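Local atomic coordinates of odorant binding protein OBP69a (Ceratitis capitata, PDB entry 6HHE), a protein that probably binds small odorant molecules, as a secreted carrier of the insect PBP/GOBP family. Residues Thr22-Thr25 / Glu26-Ile30; Met38-Gln42 / Arg43-Phe47; His49-Leu52 / Asp53-Leu57. All blocks are in the same frame, centred on the assembly; numbering follows the deposited sequence.

Interaction 1: residues Thr22-Thr25 / Glu26-Ile30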
ATOM      1  N   THR A  22      12.367  -2.259  -6.966  1.00 21.75           N
ATOM      2  CA  THR A  22      12.609  -2.651  -5.590  1.00 22.95           C
ATOM      3  C   THR A  22      13.212  -4.040  -5.422  1.00 26.70           C
ATOM      4  O   THR A  22      13.705  -4.359  -4.327  1.00 23.15           O
ATOM      5  CB  THR A  22      11.323  -2.619  -4.755  1.00 21.59           C
ATOM      6  OG1 THR A  22      10.392  -3.568  -5.275  1.00 23.13           O
ATOM      7  CG2 THR A  22      10.741  -1.228  -4.756  1.00 24.88           C
ATOM      8  N   GLY A  23      13.139  -4.890  -6.445  1.00 22.90           N
ATOM      9  CA  GLY A  23      13.601  -6.257  -6.268  1.00 22.23           C
ATOM     10  C   GLY A  23      12.736  -7.156  -5.402  1.00 20.09           C
ATOM     11  O   GLY A  23      13.174  -8.270  -5.074  1.00 24.21           O
ATOM     12  N   VAL A  24      11.514  -6.736  -5.056  1.00 22.87           N
ATOM     13  CA  VAL A  24      10.569  -7.637  -4.393  1.00 24.06           C
ATOM     14  C   VAL A  24      10.350  -8.873  -5.256  1.00 24.39           C
ATOM     15  O   VAL A  24      10.318  -8.793  -6.500  1.00 27.00           O
ATOM     16  CB  VAL A  24       9.243  -6.911  -4.089  1.00 19.44           C
ATOM     17  CG1 VAL A  24       8.421  -6.667  -5.355  1.00 23.85           C
ATOM     18  CG2 VAL A  24       8.392  -7.662  -3.062  1.00 21.71           C
ATOM     19  N   THR A  25      10.232 -10.027  -4.609  1.00 23.12           N
ATOM     20  CA  THR A  25      10.082 -11.296  -5.298  1.00 23.25           C
ATOM     21  C   THR A  25       8.733 -11.924  -4.964  1.00 27.83           C
ATOM     22  O   THR A  25       8.098 -11.609  -3.941  1.00 24.27           O
ATOM     23  CB  THR A  25      11.232 -12.247  -4.967  1.00 26.75           C
ATOM     24  OG1 THR A  25      11.498 -12.209  -3.564  1.00 30.78           O
ATOM     25  CG2 THR A  25      12.490 -11.829  -5.686  1.00 33.06           C
ATOM     26  N   GLU A  26       8.265 -12.790  -5.870  1.00 26.87           N
ATOM     27  CA  GLU A  26       6.936 -13.390  -5.727  1.00 30.16           C
ATOM     28  C   GLU A  26       6.780 -14.181  -4.430  1.00 25.67           C
ATOM     29  O   GLU A  26       5.680 -14.215  -3.869  1.00 28.89           O
ATOM     30  CB  GLU A  26       6.632 -14.282  -6.933  1.00 43.91           C
ATOM     31  CG  GLU A  26       5.228 -14.932  -6.947  1.00 62.74           C
ATOM     32  CD  GLU A  26       4.061 -13.932  -6.926  1.00 76.15           C
ATOM     33  OE1 GLU A  26       2.925 -14.333  -6.569  1.00 81.19           O
ATOM     34  OE2 GLU A  26       4.267 -12.751  -7.266  1.00 76.38           O
ATOM     35  N   ASP A  27       7.855 -14.784  -3.909  1.00 26.33           N
ATOM     36  CA  ASP A  27       7.757 -15.512  -2.644  1.00 25.72           C
ATOM     37  C   ASP A  27       7.269 -14.628  -1.504  1.00 24.02           C
ATOM     38  O   ASP A  27       6.543 -15.115  -0.620  1.00 23.74           O
ATOM     39  CB  ASP A  27       9.092 -16.161  -2.290  1.00 30.59           C
ATOM     40  CG  ASP A  27      10.185 -15.154  -2.083  1.00 41.54           C
ATOM     41  OD1 ASP A  27      10.530 -14.494  -3.076  1.00 41.15           O
ATOM     42  OD2 ASP A  27      10.691 -15.017  -0.951  1.00 37.02           O
ATOM     43  N   LEU A  28       7.608 -13.336  -1.524  1.00 23.10           N
ATOM     44  CA  LEU A  28       7.148 -12.427  -0.478  1.00 18.78           C
ATOM     45  C   LEU A  28       5.656 -12.174  -0.582  1.00 20.85           C
ATOM     46  O   LEU A  28       4.962 -12.111   0.442  1.00 20.51           O
ATOM     47  CB  LEU A  28       7.911 -11.112  -0.504  1.00 18.28           C
ATOM     48  CG  LEU A  28       9.417 -11.263  -0.282  1.00 19.96           C
ATOM     49  CD1 LEU A  28      10.144  -9.958  -0.386  1.00 21.72           C
ATOM     50  CD2 LEU A  28       9.672 -11.902   1.082  1.00 23.89           C
ATOM     51  N   PHE A  29       5.150 -11.998  -1.799  1.00 22.57           N
ATOM     52  CA  PHE A  29       3.709 -11.822  -1.968  1.00 22.94           C
ATOM     53  C   PHE A  29       2.949 -13.088  -1.589  1.00 23.64           C
ATOM     54  O   PHE A  29       1.916 -13.032  -0.893  1.00 23.19           O
ATOM     55  CB  PHE A  29       3.411 -11.438  -3.419  1.00 22.76           C
ATOM     56  CG  PHE A  29       3.899 -10.051  -3.829  1.00 25.29           C
ATOM     57  CD1 PHE A  29       3.633  -8.916  -3.075  1.00 28.78           C
ATOM     58  CD2 PHE A  29       4.607  -9.901  -5.023  1.00 31.90           C
ATOM     59  CE1 PHE A  29       4.083  -7.626  -3.524  1.00 27.89           C
ATOM     60  CE2 PHE A  29       5.038  -8.630  -5.467  1.00 29.83           C
ATOM     61  CZ  PHE A  29       4.795  -7.510  -4.714  1.00 27.04           C
ATOM     62  N   ILE A  30       3.462 -14.255  -1.993  1.00 23.43           N
ATOM     63  CA  ILE A  30       2.816 -15.513  -1.621  1.00 25.74           C
ATOM     64  C   ILE A  30       2.805 -15.668  -0.111  1.00 23.28           C
ATOM     65  O   ILE A  30       1.788 -16.052   0.482  1.00 24.60           O
ATOM     66  CB  ILE A  30       3.522 -16.688  -2.306  1.00 26.25           C
ATOM     67  CG1 ILE A  30       3.260 -16.651  -3.812  1.00 32.92           C
ATOM     68  CG2 ILE A  30       3.060 -18.002  -1.686  1.00 30.12           C
ATOM     69  CD1 ILE A  30       4.180 -17.580  -4.608  1.00 38.45           C
TER
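Thr25 and Asp27 meet through their side-chain oxygens at the start of helix 26-35, where a short turn joins it to helix 10-22 in the all-helical PBP/GOBP fold, and Val24 and Phe29 close a hydrophobic staple over the same helix start. Thr25 OG1 donates to Asp27 OD1 across 2.5 Å, a short bond that meets the carboxylate on its syn side, with the donor 19° out of the carboxylate plane. Both groups fold back over their own backbones: Thr25 OG1 lies between its N and its carbonyl carbon (chi1 44°), as does CG of Asp27, and this turns hydroxyl and carboxylate toward each other. Thr25 holds the N-cap position, yet its hydroxyl makes no capping bond. The backbone serves the first turn instead, with Leu28 N donating to Thr25 O at 3.0 Å.

In the staple, the residue just before the N-cap is paired with one in the first turn. The two methyls of Val24 divide the work. CG1 touches Phe29 CZ at 3.8 Å, while CG2 comes over one face of the ring and also reaches Leu28 CD1 at 3.9 Å. Valine and phenylalanine side chains cross at about a right angle.

A second shell fixes these groups. Phe47 of helix 42-55 sets its ring edge-to-face with Phe29 and packs on Val24, and Arg43 NH1 binds both Thr25 OG1 and Gly23 O, giving the threonine hydroxyl a second partner. Further back, Gly23 leaves helix 10-22 with a positive phi of 72°, and Thr22 OG1, bonded to Cys18 O, takes a weak but straight bond from Val24 N at 3.4 Å.

Interaction 2: residues Met38-Gln42 / Arg43-Phe47; sequences MPNNQ and RLKCF
The N-terminal turn of helix 42-55 is tied to its lead-in residues by Asn41 at the N-cap, whose carbonyl O receives Lys45 N at 3.1 Å and, more weakly, Leu44 N. Cys46 N follows with a bond to Gln42 O at 2.9 Å. The Asn41 side chain makes no capping bond; the bonds here come from its carbonyl.

On one flank Lys45, largely buried, runs extended beyond CG and passes its CD and CE across the Gln42 amide at an oblique angle. Its NZ donates to Gln42 OE1 at 2.9 Å, tilted 21° from the carbonyl plane. The bend in the glutamine chain at chi2 (-56°) folds the amide back to meet it. Glu98 of helix 96-110 completes the polar cluster, with a salt bridge to Lys45 NZ and a hydrogen bond from Gln42 NE2, while Phe101 offers a cation-pi contact to the same lysine.

Cys46 pairs with Cys97, one of the three disulfides that mark the classical odorant-binding fold, so this turn is fastened to helix 96-110 covalently as well.

The other flank is apolar. Leu44 CD2 rests against Pro39 CD at 3.7 Å, the two side chains crossing at about a right angle, and the same methyl meets Met38 CB at 4.2 Å. Next to the proline, Asn40 centres an inverse gamma turn, closed by a weak bond from Asn41 N to Pro39 O at 2.8 Å.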
ATOM      1  N   MET A  38       2.053  -9.782   6.555  1.00 22.58           N
ATOM      2  CA  MET A  38       3.126  -9.318   5.631  1.00 21.92           C
ATOM      3  C   MET A  38       4.496  -9.572   6.240  1.00 21.46           C
ATOM      4  O   MET A  38       4.756  -9.162   7.389  1.00 22.55           O
ATOM      5  CB  MET A  38       3.092  -7.831   5.317  1.00 23.65           C
ATOM      6  CG  MET A  38       1.807  -7.354   4.702  1.00 27.38           C
ATOM      7  SD  MET A  38       2.044  -5.709   4.023  1.00 30.55           S
ATOM      8  CE  MET A  38       2.218  -4.736   5.466  1.00 29.25           C
ATOM      9  N   PRO A  39       5.395 -10.226   5.528  1.00 18.37           N
ATOM     10  CA  PRO A  39       6.723 -10.450   6.096  1.00 19.18           C
ATOM     11  C   PRO A  39       7.505  -9.144   6.168  1.00 20.73           C
ATOM     12  O   PRO A  39       7.397  -8.250   5.299  1.00 19.96           O
ATOM     13  CB  PRO A  39       7.342 -11.470   5.135  1.00 24.10           C
ATOM     14  CG  PRO A  39       6.670 -11.183   3.813  1.00 21.16           C
ATOM     15  CD  PRO A  39       5.235 -10.880   4.218  1.00 19.55           C
ATOM     16  N   ASN A  40       8.312  -9.017   7.229  1.00 20.59           N
ATOM     17  CA  ASN A  40       9.094  -7.804   7.475  1.00 20.94           C
ATOM     18  C   ASN A  40      10.372  -7.792   6.646  1.00 20.36           C
ATOM     19  O   ASN A  40      11.485  -7.869   7.161  1.00 26.58           O
ATOM     20  CB  ASN A  40       9.437  -7.711   8.956  1.00 23.27           C
ATOM     21  CG  ASN A  40       8.359  -7.016   9.734  1.00 38.14           C
ATOM     22  OD1 ASN A  40       7.368  -7.625  10.098  1.00 39.74           O
ATOM     23  ND2 ASN A  40       8.541  -5.723   9.976  1.00 46.90           N
ATOM     24  N   ASN A  41      10.208  -7.812   5.335  1.00 19.05           N
ATOM     25  CA  ASN A  41      11.342  -7.813   4.429  1.00 20.44           C
ATOM     26  C   ASN A  41      11.393  -6.439   3.800  1.00 17.15           C
ATOM     27  O   ASN A  41      10.348  -5.889   3.339  1.00 18.17           O
ATOM     28  CB  ASN A  41      11.208  -8.911   3.370  1.00 22.52           C
ATOM     29  CG  ASN A  41      11.355 -10.319   3.949  1.00 25.34           C
ATOM     30  OD1 ASN A  41      10.375 -10.978   4.335  1.00 28.95           O
ATOM     31  ND2 ASN A  41      12.590 -10.794   3.981  1.00 28.40           N
ATOM     32  N   GLN A  42      12.580  -5.857   3.785  1.00 19.95           N
ATOM     33  CA  GLN A  42      12.705  -4.491   3.294  1.00 17.27           C
ATOM     34  C   GLN A  42      12.273  -4.332   1.858  1.00 19.21           C
ATOM     35  O   GLN A  42      11.666  -3.320   1.544  1.00 19.49           O
ATOM     36  CB  GLN A  42      14.155  -4.010   3.388  1.00 19.95           C
ATOM     37  CG  GLN A  42      14.687  -4.006   4.827  1.00 25.47           C
ATOM     38  CD  GLN A  42      13.823  -3.164   5.757  1.00 27.61           C
ATOM     39  OE1 GLN A  42      13.237  -3.693   6.683  1.00 28.05           O
ATOM     40  NE2 GLN A  42      13.758  -1.853   5.524  1.00 26.18           N
ATOM     41  N   ARG A  43      12.486  -5.341   0.998  1.00 19.58           N
ATOM     42  CA  ARG A  43      12.058  -5.153  -0.391  1.00 18.99           C
ATOM     43  C   ARG A  43      10.540  -5.060  -0.513  1.00 19.66           C
ATOM     44  O   ARG A  43      10.049  -4.304  -1.342  1.00 20.12           O
ATOM     45  CB  ARG A  43      12.556  -6.271  -1.296  1.00 18.36           C
ATOM     46  CG  ARG A  43      14.026  -6.214  -1.516  1.00 19.84           C
ATOM     47  CD  ARG A  43      14.564  -7.524  -2.082  1.00 20.77           C
ATOM     48  NE  ARG A  43      14.453  -8.635  -1.154  1.00 21.75           N
ATOM     49  CZ  ARG A  43      13.849  -9.795  -1.445  1.00 21.56           C
ATOM     50  NH1 ARG A  43      13.268  -9.997  -2.623  1.00 29.06           N
ATOM     51  NH2 ARG A  43      13.792 -10.741  -0.498  1.00 24.41           N
ATOM     52  N   LEU A  44       9.788  -5.761   0.352  1.00 17.88           N
ATOM     53  CA  LEU A  44       8.334  -5.625   0.337  1.00 18.71           C
ATOM     54  C   LEU A  44       7.925  -4.256   0.855  1.00 18.59           C
ATOM     55  O   LEU A  44       7.033  -3.624   0.285  1.00 19.08           O
ATOM     56  CB  LEU A  44       7.715  -6.740   1.127  1.00 17.77           C
ATOM     57  CG  LEU A  44       6.179  -6.723   1.201  1.00 17.80           C
ATOM     58  CD1 LEU A  44       5.543  -6.786  -0.188  1.00 20.50           C
ATOM     59  CD2 LEU A  44       5.667  -7.899   2.024  1.00 21.16           C
ATOM     60  N   LYS A  45       8.574  -3.773   1.924  1.00 19.04           N
ATOM     61  CA  LYS A  45       8.270  -2.441   2.433  1.00 18.03           C
ATOM     62  C   LYS A  45       8.482  -1.410   1.335  1.00 22.18           C
ATOM     63  O   LYS A  45       7.662  -0.496   1.149  1.00 21.35           O
ATOM     64  CB  LYS A  45       9.175  -2.114   3.640  1.00 18.31           C
ATOM     65  CG  LYS A  45       9.091  -3.119   4.778  1.00 19.58           C
ATOM     66  CD  LYS A  45       9.849  -2.576   5.997  1.00 22.45           C
ATOM     67  CE  LYS A  45       9.784  -3.632   7.024  1.00 24.56           C
ATOM     68  NZ  LYS A  45      10.766  -3.223   8.104  1.00 26.38           N
ATOM     69  N   CYS A  46       9.571  -1.541   0.600  1.00 20.13           N
ATOM     70  CA  CYS A  46       9.863  -0.546  -0.420  1.00 21.07           C
ATOM     71  C   CYS A  46       8.965  -0.685  -1.634  1.00 19.82           C
ATOM     72  O   CYS A  46       8.663   0.338  -2.254  1.00 20.21           O
ATOM     73  CB  CYS A  46      11.308  -0.616  -0.828  1.00 20.39           C
ATOM     74  SG  CYS A  46      12.423  -0.024   0.474  1.00 24.96           S
ATOM     75  N   PHE A  47       8.542  -1.898  -1.984  1.00 19.74           N
ATOM     76  CA  PHE A  47       7.505  -2.044  -3.008  1.00 19.58           C
ATOM     77  C   PHE A  47       6.256  -1.280  -2.620  1.00 22.24           C
ATOM     78  O   PHE A  47       5.647  -0.606  -3.452  1.00 20.71           O
ATOM     79  CB  PHE A  47       7.188  -3.524  -3.218  1.00 19.86           C
ATOM     80  CG  PHE A  47       6.031  -3.757  -4.119  1.00 22.15           C
ATOM     81  CD1 PHE A  47       6.212  -3.718  -5.493  1.00 21.33           C
ATOM     82  CD2 PHE A  47       4.771  -4.009  -3.597  1.00 24.15           C
ATOM     83  CE1 PHE A  47       5.095  -3.897  -6.329  1.00 22.71           C
ATOM     84  CE2 PHE A  47       3.639  -4.174  -4.424  1.00 22.67           C
ATOM     85  CZ  PHE A  47       3.833  -4.130  -5.802  1.00 25.90           C
TER

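Interaction 3: residues His49-Leu52 / Asp53-Leu57; sequences HCVL and DKIGL
Leu52 O receives Leu57 N at 2.8 Å, the shortest polar bond between residues 49-52 and 53-57. The N-H is well aimed at the oxygen, though the donor is tilted 25° from the carbonyl plane. The side chains of the same two residues also meet: Leu52 CD2 lies 4.1 Å from Leu57 CD1, and the two side chains cross at about a right angle, so a polar bond and an apolar touch close the same loop of chain.

Before this closure the helix runs regularly. Asp53 N bonds to His49 O at 2.9 Å, and Lys54 N and Ile55 N follow in turn on the carbonyls of Cys50 and Val51. Side chains four residues apart follow this ladder. Val51 and Ile55 lie side by side and point the same way, with Val51 CG1 3.9 Å from Ile55 CD1, and both pack on Leu14 of helix 10-22. Lys54, bent at chi2 (28°), carries its amine back along the helix until NZ stands 3.8 Å from Cys50 SG. The charge is paired with Glu21, while the sulfur forms the disulfide to Cys18, so two links of different kinds join this turn to helix 10-22. On another flank the His49 ring comes nearest to Asp53 where CE1 faces CB, at 4.2 Å. Ring and carboxylate planes are nearly parallel, but His49 NE2 and Asp53 OD1 stay 5.1 Å apart.

Gly56 N donates to Asp53 O at 3.0 Å, and the glycine's positive phi of 87° then turns the chain out of the helix and brings the next amide, Leu57 N, back to Leu52 O. The glycine and these two backbone bonds make a Schellman motif, with the Leu52-Leu57 contact as its usual apolar companion: the classic C-terminal cap of an alpha-helix, here closing helix 42-55.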
ATOM      1  N   HIS A  49       5.947   1.228  -0.566  1.00 20.51           N
ATOM      2  CA  HIS A  49       6.220   2.651  -0.714  1.00 21.79           C
ATOM      3  C   HIS A  49       6.178   3.083  -2.175  1.00 24.43           C
ATOM      4  O   HIS A  49       5.610   4.131  -2.493  1.00 24.27           O
ATOM      5  CB  HIS A  49       7.574   2.997  -0.104  1.00 22.76           C
ATOM      6  CG  HIS A  49       7.947   4.420  -0.288  1.00 24.27           C
ATOM      7  ND1 HIS A  49       8.657   4.862  -1.385  1.00 24.32           N
ATOM      8  CD2 HIS A  49       7.648   5.516   0.444  1.00 29.40           C
ATOM      9  CE1 HIS A  49       8.791   6.176  -1.310  1.00 30.61           C
ATOM     10  NE2 HIS A  49       8.211   6.595  -0.200  1.00 30.01           N
ATOM     11  N   CYS A  50       6.750   2.273  -3.063  1.00 21.59           N
ATOM     12  CA  CYS A  50       6.804   2.574  -4.502  1.00 22.95           C
ATOM     13  C   CYS A  50       5.406   2.746  -5.058  1.00 25.28           C
ATOM     14  O   CYS A  50       5.150   3.696  -5.821  1.00 25.97           O
ATOM     15  CB  CYS A  50       7.549   1.425  -5.191  1.00 19.66           C
ATOM     16  SG  CYS A  50       7.806   1.711  -7.034  1.00 30.20           S
ATOM     17  N   VAL A  51       4.502   1.839  -4.696  1.00 23.42           N
ATOM     18  CA  VAL A  51       3.129   1.904  -5.185  1.00 25.92           C
ATOM     19  C   VAL A  51       2.456   3.168  -4.680  1.00 28.35           C
ATOM     20  O   VAL A  51       1.871   3.919  -5.470  1.00 27.86           O
ATOM     21  CB  VAL A  51       2.361   0.645  -4.789  1.00 24.80           C
ATOM     22  CG1 VAL A  51       0.847   0.789  -5.090  1.00 28.72           C
ATOM     23  CG2 VAL A  51       2.956  -0.592  -5.485  1.00 30.08           C
ATOM     24  N   LEU A  52       2.549   3.445  -3.380  1.00 24.29           N
ATOM     25  CA  LEU A  52       1.945   4.663  -2.832  1.00 27.19           C
ATOM     26  C   LEU A  52       2.493   5.907  -3.511  1.00 31.31           C
ATOM     27  O   LEU A  52       1.749   6.865  -3.787  1.00 31.58           O
ATOM     28  CB  LEU A  52       2.192   4.753  -1.323  1.00 27.22           C
ATOM     29  CG  LEU A  52       1.463   3.707  -0.516  1.00 24.50           C
ATOM     30  CD1 LEU A  52       1.864   3.889   0.951  1.00 26.31           C
ATOM     31  CD2 LEU A  52      -0.065   3.782  -0.621  1.00 26.16           C
ATOM     32  N   ASP A  53       3.793   5.917  -3.785  1.00 28.22           N
ATOM     33  CA  ASP A  53       4.420   7.086  -4.382  1.00 27.00           C
ATOM     34  C   ASP A  53       3.966   7.271  -5.821  1.00 31.19           C
ATOM     35  O   ASP A  53       3.685   8.401  -6.240  1.00 34.25           O
ATOM     36  CB  ASP A  53       5.936   6.944  -4.289  1.00 26.69           C
ATOM     37  CG  ASP A  53       6.660   8.082  -4.985  1.00 44.08           C
ATOM     38  OD1 ASP A  53       6.761   9.171  -4.391  1.00 45.15           O
ATOM     39  OD2 ASP A  53       7.097   7.889  -6.132  1.00 51.75           O
ATOM     40  N   LYS A  54       3.826   6.166  -6.571  1.00 29.94           N
ATOM     41  CA  LYS A  54       3.405   6.225  -7.975  1.00 30.24           C
ATOM     42  C   LYS A  54       1.987   6.766  -8.101  1.00 36.78           C
ATOM     43  O   LYS A  54       1.662   7.450  -9.088  1.00 39.97           O
ATOM     44  CB  LYS A  54       3.472   4.828  -8.611  1.00 30.32           C
ATOM     45  CG  LYS A  54       4.748   4.443  -9.417  1.00 43.55           C
ATOM     46  CD  LYS A  54       5.989   5.127  -8.984  1.00 43.30           C
ATOM     47  CE  LYS A  54       7.224   4.480  -9.654  1.00 36.70           C
ATOM     48  NZ  LYS A  54       8.514   4.833  -9.025  1.00 39.30           N
ATOM     49  N   ILE A  55       1.130   6.446  -7.133  1.00 30.73           N
ATOM     50  CA  ILE A  55      -0.248   6.933  -7.131  1.00 30.99           C
ATOM     51  C   ILE A  55      -0.354   8.335  -6.561  1.00 36.97           C
ATOM     52  O   ILE A  55      -1.399   8.981  -6.704  1.00 45.36           O
ATOM     53  CB  ILE A  55      -1.135   5.946  -6.361  1.00 32.65           C
ATOM     54  CG1 ILE A  55      -1.033   4.562  -6.981  1.00 35.85           C
ATOM     55  CG2 ILE A  55      -2.622   6.378  -6.392  1.00 31.44           C
ATOM     56  CD1 ILE A  55      -1.710   3.527  -6.224  1.00 33.75           C
ATOM     57  N   GLY A  56       0.698   8.851  -5.966  1.00 34.63           N
ATOM     58  CA  GLY A  56       0.656  10.157  -5.358  1.00 31.96           C
ATOM     59  C   GLY A  56       0.175  10.227  -3.930  1.00 39.74           C
ATOM     60  O   GLY A  56      -0.215  11.311  -3.487  1.00 39.83           O
ATOM     61  N   LEU A  57       0.211   9.121  -3.182  1.00 30.79           N
ATOM     62  CA  LEU A  57      -0.387   9.058  -1.847  1.00 28.67           C
ATOM     63  C   LEU A  57       0.593   9.268  -0.696  1.00 28.46           C
ATOM     64  O   LEU A  57       0.162   9.255   0.469  1.00 31.00           O
ATOM     65  CB  LEU A  57      -1.105   7.721  -1.662  1.00 31.76           C
ATOM     66  CG  LEU A  57      -2.116   7.503  -2.775  1.00 27.33           C
ATOM     67  CD1 LEU A  57      -2.721   6.171  -2.627  1.00 28.54           C
ATOM     68  CD2 LEU A  57      -3.216   8.578  -2.708  1.00 32.39           C
TER

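The three contacts follow one another along the chain: interaction 1 opens helix 26-35, interaction 2 opens helix 42-55 and interaction 3 closes it. Interactions 1 and 2 have centres about 8 Å apart; Arg43 of interaction 2 reaches into the turn of interaction 1, and Leu28 CD2 packs on Asn41 OD1 at 3.5 Å. The centres of interactions 2 and 3 are about 15 Å apart, and the two adjoin only through the sequence, whereas interactions 1 and 3, about 17 Å between centres, still touch lightly where Thr22 CG2 packs against Cys50 CB at 4.2 Å. None of these segments contributes to the observed pocket for 2-(2-methoxyethoxy)ethanol, formed by Ile80, Glu83, Asn111 and Ile114.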